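Local coordinates for salivary cystatin-L (Ixodes scapularis, PDB 4ZM8), which inhibits host cysteine proteases such as cathepsins L and S, suppressing host immune responses and supporting tick feeding, at the interface of chains A and B. Residues are numbered along the deposited sequence; one frame, centred on the assembly and turned at random. Chains: chain A/B, Putative secreted cystatin.

The interface of chains A and B. Residues chain A 22, 25-26; chain B 96, 98, 104, 106.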
# COMPACT_ATOMS: atom_id res chain seq x y z
N LEU A 22 -2.01 -4.27 19.50
CA LEU A 22 -1.54 -4.11 18.14
C LEU A 22 -0.03 -4.14 18.09
O LEU A 22 0.56 -4.60 17.11
CB LEU A 22 -2.08 -2.82 17.52
CG LEU A 22 -3.15 -3.09 16.45
CD1 LEU A 22 -4.09 -4.19 16.89
CD2 LEU A 22 -3.93 -1.83 16.12
N TYR A 25 0.92 -7.87 18.51
CA TYR A 25 0.68 -8.48 17.21
C TYR A 25 1.75 -8.12 16.18
O TYR A 25 2.29 -9.00 15.52
CB TYR A 25 -0.68 -8.09 16.64
CG TYR A 25 -0.83 -8.58 15.23
CD1 TYR A 25 -1.07 -9.92 14.96
CD2 TYR A 25 -0.70 -7.71 14.14
CE1 TYR A 25 -1.19 -10.39 13.66
CE2 TYR A 25 -0.82 -8.17 12.84
CZ TYR A 25 -1.06 -9.51 12.60
OH TYR A 25 -1.18 -9.98 11.30
N ALA A 26 2.04 -6.83 16.06
CA ALA A 26 3.06 -6.38 15.12
C ALA A 26 4.44 -6.94 15.43
O ALA A 26 5.14 -7.37 14.52
CB ALA A 26 3.12 -4.85 15.11
N VAL B 96 0.90 -0.53 11.30
CA VAL B 96 -0.07 -1.60 11.17
C VAL B 96 -1.38 -1.07 10.54
O VAL B 96 -2.00 -0.15 11.08
CB VAL B 96 -0.35 -2.23 12.55
CG1 VAL B 96 -1.35 -3.37 12.44
CG2 VAL B 96 0.94 -2.72 13.16
N GLU B 98 -5.33 -1.69 9.45
CA GLU B 98 -6.42 -2.52 9.93
C GLU B 98 -7.71 -2.08 9.30
O GLU B 98 -8.33 -1.11 9.74
CB GLU B 98 -6.55 -2.46 11.45
CG GLU B 98 -7.44 -3.55 12.04
CD GLU B 98 -7.60 -3.44 13.55
OE1 GLU B 98 -8.56 -2.77 14.01
OE2 GLU B 98 -6.76 -4.00 14.28
N LYS B 104 -5.00 -7.27 9.47
CA LYS B 104 -3.87 -6.39 9.76
C LYS B 104 -2.66 -6.73 8.92
O LYS B 104 -2.40 -7.90 8.62
CB LYS B 104 -3.48 -6.47 11.23
CG LYS B 104 -4.64 -6.58 12.17
CD LYS B 104 -4.15 -6.50 13.59
CE LYS B 104 -5.12 -7.17 14.53
NZ LYS B 104 -5.31 -8.59 14.15
N VAL B 106 1.59 -5.62 8.75
CA VAL B 106 2.62 -5.03 9.57
C VAL B 106 3.84 -4.63 8.75
O VAL B 106 4.63 -5.47 8.34
CB VAL B 106 3.05 -6.02 10.67
CG1 VAL B 106 4.27 -5.50 11.44
CG2 VAL B 106 1.88 -6.27 11.60
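A:Tyr25, on the helix of chain A, slots the CD2–CE2 edge of its phenol ring between two residues of one chain B strand, B:Lys104 and B:Val106. Van der Waals packing dominates. The aliphatic stem of B:Lys104 runs along one face, over the CD2–CE2 edge: CB is 3.5 Å from A:Tyr25 CE2, and CD is 3.7 Å from A:Tyr25 CD2. Methyl CG2 of B:Val106 meets the same edge from the opposite face, 3.5 Å from A:Tyr25 CE2, so the ring is pinched from both sides and its rotation should be restricted. Chi1 of A:Tyr25 (172°) points the ring away from its own backbone N, into the gap between B:Lys104 and B:Val106. Beside it, A:Ala26 packs its methyl CB 3.6 Å from B:Val96 CG2, while its CA lies 3.7 Å from B:Val106 CG2. The short side chain probably allows the helix to approach the two valines. A:Leu22 turns CD1 toward B:Lys104 CE, 3.9 Å away. B:Lys104 thus uses its methylenes against both A:Tyr25 and A:Leu22, and a bend at chi4 (58°) carries the amino nitrogen NZ back over the face of the A:Tyr25 ring.

One mixed contact borders this packing: B:Glu98 sets its carboxylate oxygen OE2 beside methyl CD1 of A:Leu22, 3.7 Å away, with no bond implied.

The protein is a monomer; it can dimerise in vitro but probably does not in vivo, and the dimer is predicted to be inactive. Strand 45-68 runs unbroken through the QVVAG motif, which forms a protease-binding hairpin in monomeric cystatins. Helix 17-32 of chain A here lies across strands 90-99 and 104-106 of chain B, the helix-on-sheet packing of a cystatin fold made between chains, as expected of a domain-swapped dimer.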